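Local coordinates for protein nucleocapsid (Crimean-congo hemorrhagic fever virus, PDB 4AKL) that probably packages the viral genome by binding single- and double-stranded RNA, and probably also cuts double-stranded DNA without sequence specificity, at residues A[38-43]-A[423-428]; A[361-366]-A[383-388]. All coordinates share one frame; numbering follows the deposited sequence.

Contact 1. Residues A[38-43]-A[423-428]; sequences ESVPNL and NNPCAR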
loop_
_atom_site.group_PDB
_atom_site.type_symbol
_atom_site.label_atom_id
_atom_site.label_comp_id
_atom_site.label_asym_id
_atom_site.label_seq_id
_atom_site.Cartn_x
_atom_site.Cartn_y
_atom_site.Cartn_z
ATOM N N GLU A 38 -17.772 -21.326 5.272
ATOM C CA GLU A 38 -18.692 -22.334 4.691
ATOM C C GLU A 38 -19.748 -21.793 3.733
ATOM O O GLU A 38 -20.372 -22.557 3.023
ATOM C CB GLU A 38 -19.367 -23.118 5.797
ATOM C CG GLU A 38 -18.502 -24.301 6.253
ATOM C CD GLU A 38 -19.010 -24.906 7.521
ATOM O OE1 GLU A 38 -19.788 -24.214 8.237
ATOM O OE2 GLU A 38 -18.643 -26.058 7.811
ATOM N N SER A 39 -19.957 -20.493 3.706
ATOM C CA SER A 39 -20.945 -19.902 2.782
ATOM C C SER A 39 -20.730 -18.432 2.644
ATOM O O SER A 39 -20.262 -17.772 3.563
ATOM C CB SER A 39 -22.384 -20.155 3.262
ATOM O OG SER A 39 -22.578 -19.565 4.516
ATOM N N VAL A 40 -21.098 -17.915 1.487
ATOM C CA VAL A 40 -20.924 -16.503 1.202
ATOM C C VAL A 40 -21.792 -15.695 2.181
ATOM O O VAL A 40 -22.945 -16.011 2.372
ATOM C CB VAL A 40 -21.273 -16.174 -0.277
ATOM C CG1 VAL A 40 -21.129 -14.682 -0.555
ATOM C CG2 VAL A 40 -20.396 -16.978 -1.219
ATOM N N PRO A 41 -21.225 -14.648 2.811
ATOM C CA PRO A 41 -22.022 -13.912 3.748
ATOM C C PRO A 41 -23.159 -13.158 3.046
ATOM O O PRO A 41 -22.989 -12.624 1.953
ATOM C CB PRO A 41 -21.023 -12.929 4.377
ATOM C CG PRO A 41 -19.687 -13.309 3.879
ATOM C CD PRO A 41 -19.898 -14.030 2.633
ATOM N N ASN A 42 -24.314 -13.146 3.687
ATOM C CA ASN A 42 -25.488 -12.500 3.161
ATOM C C ASN A 42 -25.675 -11.250 3.987
ATOM O O ASN A 42 -25.982 -11.327 5.187
ATOM C CB ASN A 42 -26.700 -13.406 3.268
ATOM C CG ASN A 42 -27.906 -12.874 2.471
ATOM O OD1 ASN A 42 -28.079 -11.670 2.287
ATOM N ND2 ASN A 42 -28.729 -13.786 1.993
ATOM N N LEU A 43 -25.490 -10.104 3.342
ATOM C CA LEU A 43 -25.542 -8.835 4.026
ATOM C C LEU A 43 -26.824 -8.059 3.711
ATOM O O LEU A 43 -26.967 -6.918 4.129
ATOM C CB LEU A 43 -24.296 -8.009 3.667
ATOM C CG LEU A 43 -22.898 -8.667 3.783
ATOM C CD1 LEU A 43 -21.778 -7.667 3.450
ATOM C CD2 LEU A 43 -22.656 -9.248 5.156
ATOM N N ASN A 423 -18.968 -17.426 -8.842
ATOM C CA ASN A 423 -19.559 -16.089 -9.164
ATOM C C ASN A 423 -19.037 -14.880 -8.359
ATOM O O ASN A 423 -19.793 -13.976 -7.949
ATOM C CB ASN A 423 -21.114 -16.163 -9.188
ATOM C CG ASN A 423 -21.670 -16.304 -10.592
ATOM O OD1 ASN A 423 -22.789 -15.886 -10.850
ATOM N ND2 ASN A 423 -20.890 -16.888 -11.510
ATOM N N ASN A 424 -17.729 -14.876 -8.155
ATOM C CA ASN A 424 -17.012 -13.765 -7.571
ATOM C C ASN A 424 -17.615 -13.242 -6.234
ATOM O O ASN A 424 -18.062 -12.103 -6.141
ATOM C CB ASN A 424 -16.857 -12.657 -8.637
ATOM C CG ASN A 424 -15.782 -11.629 -8.265
ATOM O OD1 ASN A 424 -15.336 -11.604 -7.135
ATOM N ND2 ASN A 424 -15.368 -10.786 -9.228
ATOM N N PRO A 425 -17.605 -14.090 -5.196
ATOM C CA PRO A 425 -18.105 -13.660 -3.923
ATOM C C PRO A 425 -17.296 -12.513 -3.335
ATOM O O PRO A 425 -17.803 -11.844 -2.480
ATOM C CB PRO A 425 -17.978 -14.933 -3.045
ATOM C CG PRO A 425 -16.968 -15.663 -3.656
ATOM C CD PRO A 425 -17.169 -15.483 -5.108
ATOM N N CYS A 426 -16.052 -12.309 -3.800
ATOM C CA CYS A 426 -15.290 -11.160 -3.411
ATOM C C CYS A 426 -16.018 -9.897 -3.848
ATOM O O CYS A 426 -16.323 -9.002 -3.014
ATOM C CB CYS A 426 -13.913 -11.190 -4.044
ATOM S SG CYS A 426 -12.859 -9.802 -3.483
ATOM N N ALA A 427 -16.292 -9.817 -5.147
ATOM C CA ALA A 427 -16.922 -8.622 -5.692
ATOM C C ALA A 427 -18.350 -8.472 -5.131
ATOM O O ALA A 427 -18.765 -7.382 -4.749
ATOM C CB ALA A 427 -16.907 -8.657 -7.195
ATOM N N ARG A 428 -19.102 -9.554 -5.033
ATOM C CA ARG A 428 -20.446 -9.403 -4.480
ATOM C C ARG A 428 -20.413 -8.724 -3.106
ATOM O O ARG A 428 -21.235 -7.852 -2.837
ATOM C CB ARG A 428 -21.173 -10.723 -4.404
ATOM C CG ARG A 428 -21.618 -11.196 -5.772
ATOM C CD ARG A 428 -22.402 -12.466 -5.695
ATOM N NE ARG A 428 -21.539 -13.658 -5.740
ATOM C CZ ARG A 428 -21.478 -14.650 -4.827
ATOM N NH1 ARG A 428 -22.224 -14.670 -3.716
ATOM N NH2 ARG A 428 -20.650 -15.647 -5.038
#
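Val40 reaches from the loop before helix 45-52 into the angle between Pro425 and Arg428, on the first turn of helix 425-440. Its two methyls divide the work: CG2 lies 3.7 Å from CB of Pro425, while CG1, set anti to the backbone N (chi1 178°), comes within 3.3 Å of NH1 of Arg428, meeting the guanidinium obliquely. No hydrogen bond joins the two segments; from 38-43, Val40 alone makes the contact. The guanidinium is held from its own side. NE of Arg428 gives an almost straight bond of 2.8 Å to O of Asn423, which lies in the guanidinium plane, although the donor sits 44° out of the carbonyl plane; the bend at chi3 (-88°) folds the arginine back over CA of Pro425. The other side of the contact is loose: Val40 remains partly exposed, and Glu38, Ser39 and Asn42 of the same loop face solvent. The helix itself begins with an N-cap, in which OD1 of Asn424 accepts from N of Ala427 at 2.8 Å and Pro425 fills the first helical position, a capped helix start against which a long N-terminal loop is laid.

Contact 2. Residues A[361-366]-A[383-388]; sequences ELFADD and GRISEM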
loop_
_atom_site.group_PDB
_atom_site.type_symbol
_atom_site.label_atom_id
_atom_site.label_comp_id
_atom_site.label_asym_id
_atom_site.label_seq_id
_atom_site.Cartn_x
_atom_site.Cartn_y
_atom_site.Cartn_z
ATOM N N GLU A 361 -0.846 7.174 20.637
ATOM C CA GLU A 361 -0.180 8.423 20.252
ATOM C C GLU A 361 0.200 8.477 18.771
ATOM O O GLU A 361 0.433 9.566 18.239
ATOM C CB GLU A 361 1.019 8.684 21.114
ATOM C CG GLU A 361 1.695 10.065 20.928
ATOM C CD GLU A 361 0.813 11.323 21.300
ATOM O OE1 GLU A 361 -0.448 11.253 21.402
ATOM O OE2 GLU A 361 1.415 12.384 21.473
ATOM N N LEU A 362 0.227 7.327 18.125
ATOM C CA LEU A 362 0.428 7.262 16.671
ATOM C C LEU A 362 -0.800 7.742 15.822
ATOM O O LEU A 362 -0.641 8.182 14.673
ATOM C CB LEU A 362 0.852 5.859 16.262
ATOM C CG LEU A 362 2.055 5.279 16.995
ATOM C CD1 LEU A 362 2.337 3.857 16.468
ATOM C CD2 LEU A 362 3.295 6.186 16.902
ATOM N N PHE A 363 -2.003 7.674 16.385
ATOM C CA PHE A 363 -3.204 8.070 15.648
ATOM C C PHE A 363 -3.142 9.460 15.078
ATOM O O PHE A 363 -2.802 10.408 15.780
ATOM C CB PHE A 363 -4.468 7.984 16.514
ATOM C CG PHE A 363 -4.927 6.584 16.832
ATOM C CD1 PHE A 363 -4.819 5.578 15.961
ATOM C CD2 PHE A 363 -5.543 6.313 18.065
ATOM C CE1 PHE A 363 -5.273 4.270 16.264
ATOM C CE2 PHE A 363 -5.975 5.040 18.376
ATOM C CZ PHE A 363 -5.845 4.008 17.445
ATOM N N ALA A 364 -3.503 9.598 13.814
ATOM C CA ALA A 364 -3.546 10.936 13.199
ATOM C C ALA A 364 -4.966 11.484 12.961
ATOM O O ALA A 364 -5.154 12.525 12.296
ATOM C CB ALA A 364 -2.753 10.924 11.865
ATOM N N ASP A 365 -5.962 10.795 13.478
ATOM C CA ASP A 365 -7.368 11.133 13.176
ATOM C C ASP A 365 -7.721 12.603 13.370
ATOM O O ASP A 365 -8.414 13.171 12.562
ATOM C CB ASP A 365 -8.346 10.297 14.025
ATOM C CG ASP A 365 -8.119 8.773 13.831
ATOM O OD1 ASP A 365 -7.085 8.263 14.242
ATOM O OD2 ASP A 365 -8.970 8.118 13.226
ATOM N N ASP A 366 -7.236 13.194 14.434
ATOM C CA ASP A 366 -7.604 14.552 14.809
ATOM C C ASP A 366 -6.557 15.570 14.494
ATOM O O ASP A 366 -6.814 16.776 14.642
ATOM C CB ASP A 366 -7.903 14.590 16.319
ATOM C CG ASP A 366 -9.226 13.910 16.670
ATOM O OD1 ASP A 366 -10.184 13.946 15.846
ATOM O OD2 ASP A 366 -9.317 13.353 17.769
ATOM N N GLY A 383 -9.207 3.965 11.628
ATOM C CA GLY A 383 -9.589 3.105 10.543
ATOM C C GLY A 383 -8.465 2.162 10.090
ATOM O O GLY A 383 -8.755 1.088 9.594
ATOM N N ARG A 384 -7.195 2.528 10.282
ATOM C CA ARG A 384 -6.049 1.620 9.956
ATOM C C ARG A 384 -5.784 0.543 10.978
ATOM O O ARG A 384 -5.028 -0.366 10.715
ATOM C CB ARG A 384 -4.822 2.456 9.655
ATOM C CG ARG A 384 -4.930 3.029 8.217
ATOM C CD ARG A 384 -3.835 4.009 7.918
ATOM N NE ARG A 384 -3.790 4.314 6.498
ATOM C CZ ARG A 384 -2.920 5.102 5.910
ATOM N NH1 ARG A 384 -1.943 5.716 6.608
ATOM N NH2 ARG A 384 -3.033 5.280 4.595
ATOM N N ILE A 385 -6.463 0.579 12.136
ATOM C CA ILE A 385 -6.338 -0.482 13.114
ATOM C C ILE A 385 -6.734 -1.848 12.459
ATOM O O ILE A 385 -6.138 -2.909 12.785
ATOM C CB ILE A 385 -7.107 -0.146 14.436
ATOM C CG1 ILE A 385 -6.275 0.841 15.316
ATOM C CG2 ILE A 385 -7.383 -1.387 15.259
ATOM C CD1 ILE A 385 -5.019 0.250 16.080
ATOM N N SER A 386 -7.673 -1.796 11.521
ATOM C CA SER A 386 -8.074 -2.963 10.747
ATOM C C SER A 386 -6.907 -3.624 9.928
ATOM O O SER A 386 -6.939 -4.812 9.715
ATOM C CB SER A 386 -9.268 -2.640 9.814
ATOM O OG SER A 386 -8.941 -1.646 8.853
ATOM N N GLU A 387 -5.886 -2.843 9.526
ATOM C CA GLU A 387 -4.693 -3.362 8.829
ATOM C C GLU A 387 -3.945 -4.270 9.788
ATOM O O GLU A 387 -3.598 -5.381 9.446
ATOM C CB GLU A 387 -3.750 -2.235 8.379
ATOM C CG GLU A 387 -4.349 -1.183 7.443
ATOM C CD GLU A 387 -4.473 -1.674 6.043
ATOM O OE1 GLU A 387 -3.528 -2.268 5.578
ATOM O OE2 GLU A 387 -5.500 -1.450 5.394
ATOM N N MET A 388 -3.719 -3.776 11.002
ATOM C CA MET A 388 -3.108 -4.596 12.053
ATOM C C MET A 388 -3.990 -5.791 12.390
ATOM O O MET A 388 -3.472 -6.884 12.619
ATOM C CB MET A 388 -2.871 -3.763 13.323
ATOM C CG MET A 388 -1.998 -2.575 13.132
ATOM S SD MET A 388 -1.644 -1.669 14.689
ATOM C CE MET A 388 -0.459 -2.793 15.351
HETATM O O HOH W 1 -9.828 6.861 11.147
#
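This is a small apolar contact with a water bridge beside it, made between the loop after helix 355-360 and the start of helix 385-392. The apolar half is Phe363 against Ile385. CG1 of Ile385 sits at the rim of the phenyl ring, near its plane, 3.7 Å from CE1 of Phe363 and almost as close to CZ, and the two side chains cross at about a right angle. The isoleucine thus meets the ring by its edge. With chi1 at -79°, CG1 of Ile385 stands anti to the carbonyl carbon, which directs that branch, with CD1 at its end, toward CE1 and CZ of the phenylalanine. The polar half has no direct bond: OD2 of Asp365 and N of Gly383 are 4.5 Å apart, and a water fills the gap. It donates to OD2 of Asp365 at 2.6 Å and accepts from N of Gly383 at 3.0 Å. OD1 of Asp365 meanwhile takes the backbone N of Ala382, so the carboxylate spans two successive amides of the loop leading into the helix, one directly and one through water. Around this pair the helical core closes in. Tyr360 meets Phe363 edge to face, and Lys345 and Leu348 of helix 341-350 also touch the phenylalanine; Ile385 packs on Met344 of that same helix and on Leu331 and Leu334 of helix 324-336, so that this end of helix 385-392 lies against both.

In the fold
From the N terminus, the chain leaves helix 10-24 and passes through 38-43, whose partner at 423-428 comes 380 residues later; contact 1 therefore closes a very long loop, more than half of it helical. Contact 2 falls wholly within that loop and closes a short one of its own, 16 residues without helix or strand, between helix 355-360 and helix 385-392. The two loops nest and do not cross. Helix 385-392 and helix 425-440 are successive helices, yet the contact centres lie 28 Å apart. Contact 1 ties an N-terminal loop to a late helix toward the periphery, whereas contact 2 joins neighbouring parts of the chain nearer its centre.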